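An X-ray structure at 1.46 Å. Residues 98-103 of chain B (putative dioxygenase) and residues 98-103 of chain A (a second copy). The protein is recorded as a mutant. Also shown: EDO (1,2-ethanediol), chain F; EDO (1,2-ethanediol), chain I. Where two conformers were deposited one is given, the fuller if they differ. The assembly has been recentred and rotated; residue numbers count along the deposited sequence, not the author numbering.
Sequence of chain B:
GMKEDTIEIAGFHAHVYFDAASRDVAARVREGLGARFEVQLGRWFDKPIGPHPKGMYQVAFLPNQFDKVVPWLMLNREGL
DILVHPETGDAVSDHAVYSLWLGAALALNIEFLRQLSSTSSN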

ATOM      1  N   TYR B  98       9.659   4.418  -1.891  1.00 22.73           N
ATOM      2  CA  TYR B  98       8.422   4.693  -2.624  1.00 21.38           C
ATOM      3  C   TYR B  98       7.412   3.597  -2.708  1.00 24.64           C
ATOM      4  O   TYR B  98       6.440   3.715  -3.442  1.00 26.32           O
ATOM      5  CB  TYR B  98       8.755   5.105  -4.034  1.00 21.56           C
ATOM      6  CG  TYR B  98       9.658   6.269  -4.186  1.00 22.49           C
ATOM      7  CD1 TYR B  98       9.769   7.266  -3.217  1.00 20.57           C
ATOM      8  CD2 TYR B  98      10.363   6.415  -5.359  1.00 26.07           C
ATOM      9  CE1 TYR B  98      10.599   8.344  -3.411  1.00 24.20           C
ATOM     10  CE2 TYR B  98      11.150   7.474  -5.583  1.00 24.98           C
ATOM     11  CZ  TYR B  98      11.301   8.450  -4.600  1.00 26.98           C
ATOM     12  OH  TYR B  98      12.124   9.507  -4.832  1.00 28.30           O
ATOM     13  N   SER B  99       7.641   2.531  -1.940  1.00 25.61           N
ATOM     14  CA  SER B  99       6.821   1.360  -2.043  1.00 25.92           C
ATOM     15  C   SER B  99       5.720   1.317  -0.981  1.00 24.70           C
ATOM     16  O   SER B  99       5.650   2.168  -0.089  1.00 25.77           O
ATOM     17  CB  SER B  99       7.703   0.135  -1.928  1.00 24.08           C
ATOM     18  OG  SER B  99       8.483   0.210  -0.745  1.00 28.20           O
ATOM     19  N   LEU B 100       4.818   0.377  -1.166  1.00 25.05           N
ATOM     20  CA  LEU B 100       3.867   0.038  -0.134  1.00 26.37           C
ATOM     21  C   LEU B 100       3.827  -1.464   0.054  1.00 25.49           C
ATOM     22  O   LEU B 100       4.242  -2.222  -0.819  1.00 26.59           O
ATOM     23  CB  LEU B 100       2.487   0.526  -0.596  1.00 28.67           C
ATOM     24  CG  LEU B 100       1.794  -0.122  -1.808  1.00 27.73           C
ATOM     25  CD1 LEU B 100       1.150  -1.403  -1.485  1.00 30.99           C
ATOM     26  CD2 LEU B 100       0.748   0.831  -2.468  1.00 30.92           C
ATOM     27  N   TRP B 101       3.228  -1.875   1.160  1.00 23.66           N
ATOM     28  CA  TRP B 101       3.082  -3.272   1.501  1.00 26.77           C
ATOM     29  C   TRP B 101       1.652  -3.640   1.818  1.00 25.11           C
ATOM     30  O   TRP B 101       0.953  -2.899   2.542  1.00 25.34           O
ATOM     31  CB  TRP B 101       3.924  -3.595   2.701  1.00 25.42           C
ATOM     32  CG  TRP B 101       5.377  -3.809   2.414  1.00 25.20           C
ATOM     33  CD1 TRP B 101       6.399  -2.896   2.489  1.00 31.37           C
ATOM     34  CD2 TRP B 101       5.961  -5.034   1.991  1.00 27.35           C
ATOM     35  NE1 TRP B 101       7.589  -3.495   2.159  1.00 30.62           N
ATOM     36  CE2 TRP B 101       7.346  -4.814   1.853  1.00 26.90           C
ATOM     37  CE3 TRP B 101       5.437  -6.303   1.700  1.00 24.76           C
ATOM     38  CZ2 TRP B 101       8.228  -5.840   1.453  1.00 29.01           C
ATOM     39  CZ3 TRP B 101       6.317  -7.313   1.321  1.00 27.15           C
ATOM     40  CH2 TRP B 101       7.675  -7.073   1.194  1.00 25.68           C
ATOM     41  N   LEU B 102       1.211  -4.750   1.249  1.00 24.50           N
ATOM     42  CA  LEU B 102      -0.001  -5.421   1.689  0.50 24.88           C
ATOM     43  C   LEU B 102       0.470  -6.589   2.548  1.00 25.42           C
ATOM     44  O   LEU B 102       1.443  -7.278   2.191  1.00 24.64           O
ATOM     45  CB  LEU B 102      -0.824  -5.916   0.502  0.50 24.31           C
ATOM     46  CG  LEU B 102      -1.096  -4.932  -0.631  0.50 26.70           C
ATOM     47  CD1 LEU B 102      -1.602  -5.703  -1.850  0.50 27.43           C
ATOM     48  CD2 LEU B 102      -2.117  -3.889  -0.232  0.50 28.79           C
ATOM     49  N   GLY B 103      -0.188  -6.815   3.674  1.00 25.66           N
ATOM     50  CA  GLY B 103       0.235  -7.842   4.584  1.00 27.40           C
ATOM     51  C   GLY B 103       1.269  -7.300   5.548  1.00 31.13           C
ATOM     52  O   GLY B 103       1.118  -6.195   6.093  1.00 33.61           O
TER
HETATM   53  C1  EDO F 203      -2.410  -4.645   7.098  1.00 38.57           C
HETATM   54  O1  EDO F 203      -1.018  -4.944   7.200  1.00 47.73           O
HETATM   55  C2  EDO F 203      -2.895  -5.354   5.862  1.00 33.91           C
HETATM   56  O2  EDO F 203      -1.997  -5.029   4.783  1.00 26.43           O
HETATM   57  C1  EDO I 202       7.879   1.887   2.153  1.00 41.30           C
HETATM   58  O1  EDO I 202       6.469   1.751   2.389  1.00 31.22           O
HETATM   59  C2  EDO I 202       8.530   0.557   2.420  1.00 41.36           C
HETATM   60  O2  EDO I 202       7.992   0.049   3.645  1.00 53.70           O
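Chain A 98-103: YSLWLG

The apolar centre of this contact is built from four leucines, two from each copy. B:Leu100 and A:Leu100 meet through their methyl groups, with B:Leu100 CD2 3.9 Å from A:Leu100 CD2. Each of them also packs against the Leu102 of the other chain. B:Leu100 CB lies 3.2 Å from A:Leu102 CD2, and B:Leu102 CD2 lies 3.4 Å from A:Leu100 CB. The first of these is a tight apolar contact. Both Leu100 side chains take the p rotamer at chi1 and at chi2. Both Leu102 side chains are m at chi1 and t at chi2. The CA-to-CB bond of each Leu102 points sideways, but the end of the side chain comes nearer to the partner strand. Both Leu102 residues were deposited in two conformers, and these distances refer to the one given.

Residues 100-102 of each chain form a strand with extended backbone angles. The chain A strand runs antiparallel to that of chain B, with 157° between their N-to-C directions. The axes approach to 4.8 Å. B:Leu100 CA is 4.8 Å from A:Leu102 CA, and B:Leu102 CA is 4.8 Å from A:Leu100 CA. Between them B:Trp101 pairs with A:Trp101, CA to CA 5.5 Å.

The Trp101 pair is a single antiparallel bridge with two backbone hydrogen bonds. B:Trp101 N donates to A:Trp101 O at 3.0 Å, and A:Trp101 N donates to B:Trp101 O at 3.1 Å. Both are close to linear. The same carbonyls receive CA-H...O contacts: B:Leu100 CA is 3.4 Å from A:Trp101 O, and A:Leu100 CA is 3.4 Å from B:Trp101 O. The indole side chains start sideways and their ends lead away from the partner strand.

Beyond the bridge, 1,2-ethanediol links the backbones at both ends. It probably comes from the crystallisation liquor. In chain I, O1 donates to B:Ser99 O at 2.6 Å and accepts from A:Gly103 N at 2.8 Å. Its O2 donates to A:Gly103 O at 3.0 Å. In chain F, O2 donates to A:Ser99 O at 2.6 Å and accepts from B:Gly103 N at 2.8 Å, while O1 donates to B:Gly103 O at 2.7 Å. Each diol thus joins Ser99 of one copy to Gly103 of the other, where no direct hydrogen bond forms. Each also reaches the edge of a tryptophan ring: chain I O2 is 3.5 Å from B:Trp101 CD1, and chain F O1 is 3.7 Å from A:Trp101 CD1.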

ATOM      1  N   TYR A  98      -7.726  -5.684   4.765  1.00 20.61           N
ATOM      2  CA  TYR A  98      -7.836  -5.141   3.441  1.00 21.56           C
ATOM      3  C   TYR A  98      -6.979  -3.914   3.271  1.00 22.34           C
ATOM      4  O   TYR A  98      -7.089  -3.268   2.237  1.00 25.29           O
ATOM      5  CB  TYR A  98      -9.297  -4.788   3.063  1.00 23.85           C
ATOM      6  CG  TYR A  98     -10.302  -5.897   3.139  1.00 25.71           C
ATOM      7  CD1 TYR A  98      -9.952  -7.222   2.868  1.00 20.28           C
ATOM      8  CD2 TYR A  98     -11.616  -5.620   3.454  1.00 23.62           C
ATOM      9  CE1 TYR A  98     -10.886  -8.218   2.892  1.00 20.78           C
ATOM     10  CE2 TYR A  98     -12.559  -6.608   3.490  1.00 23.00           C
ATOM     11  CZ  TYR A  98     -12.175  -7.907   3.240  1.00 24.83           C
ATOM     12  OH  TYR A  98     -13.107  -8.871   3.297  1.00 26.08           O
ATOM     13  N   SER A  99      -6.168  -3.563   4.253  1.00 26.00           N
ATOM     14  CA  SER A  99      -5.480  -2.303   4.234  1.00 26.30           C
ATOM     15  C   SER A  99      -4.079  -2.464   3.629  1.00 26.96           C
ATOM     16  O   SER A  99      -3.653  -3.595   3.324  1.00 23.95           O
ATOM     17  CB  SER A  99      -5.389  -1.728   5.665  1.00 27.65           C
ATOM     18  OG  SER A  99      -4.880  -2.711   6.540  1.00 28.45           O
ATOM     19  N   LEU A 100      -3.405  -1.350   3.438  1.00 27.84           N
ATOM     20  CA  LEU A 100      -1.994  -1.326   3.070  1.00 26.53           C
ATOM     21  C   LEU A 100      -1.300  -0.252   3.871  1.00 27.27           C
ATOM     22  O   LEU A 100      -1.960   0.679   4.360  1.00 26.77           O
ATOM     23  CB  LEU A 100      -1.847  -1.040   1.573  1.00 27.81           C
ATOM     24  CG  LEU A 100      -2.268   0.304   1.041  1.00 28.10           C
ATOM     25  CD1 LEU A 100      -1.224   1.394   1.360  1.00 28.29           C
ATOM     26  CD2 LEU A 100      -2.575   0.155  -0.491  1.00 38.31           C
ATOM     27  N   TRP A 101       0.027  -0.318   3.882  1.00 24.28           N
ATOM     28  CA  TRP A 101       0.855   0.591   4.646  1.00 24.49           C
ATOM     29  C   TRP A 101       1.944   1.162   3.776  1.00 26.83           C
ATOM     30  O   TRP A 101       2.556   0.416   2.995  1.00 26.73           O
ATOM     31  CB  TRP A 101       1.501  -0.096   5.830  1.00 25.68           C
ATOM     32  CG  TRP A 101       0.616  -0.242   6.978  1.00 24.94           C
ATOM     33  CD1 TRP A 101      -0.096  -1.348   7.297  1.00 29.52           C
ATOM     34  CD2 TRP A 101       0.360   0.726   7.998  1.00 28.34           C
ATOM     35  NE1 TRP A 101      -0.793  -1.138   8.450  1.00 29.14           N
ATOM     36  CE2 TRP A 101      -0.512   0.123   8.918  1.00 28.54           C
ATOM     37  CE3 TRP A 101       0.818   2.030   8.248  1.00 27.91           C
ATOM     38  CZ2 TRP A 101      -0.971   0.776  10.050  1.00 29.61           C
ATOM     39  CZ3 TRP A 101       0.368   2.672   9.387  1.00 25.52           C
ATOM     40  CH2 TRP A 101      -0.516   2.045  10.271  1.00 24.57           C
ATOM     41  N   LEU A 102       2.129   2.467   3.925  1.00 24.39           N
ATOM     42  CA  LEU A 102       3.287   3.182   3.420  0.50 26.09           C
ATOM     43  C   LEU A 102       4.169   3.470   4.629  1.00 25.75           C
ATOM     44  O   LEU A 102       3.680   3.924   5.644  1.00 26.85           O
ATOM     45  CB  LEU A 102       2.858   4.472   2.738  0.50 23.89           C
ATOM     46  CG  LEU A 102       1.632   4.414   1.823  0.50 25.07           C
ATOM     47  CD1 LEU A 102       1.468   5.789   1.203  0.50 21.80           C
ATOM     48  CD2 LEU A 102       1.758   3.338   0.761  0.50 30.92           C
ATOM     49  N   GLY A 103       5.459   3.174   4.522  1.00 26.05           N
ATOM     50  CA  GLY A 103       6.382   3.329   5.630  1.00 28.20           C
ATOM     51  C   GLY A 103       6.328   2.080   6.468  1.00 29.98           C
ATOM     52  O   GLY A 103       6.248   0.964   5.944  1.00 36.67           O
TER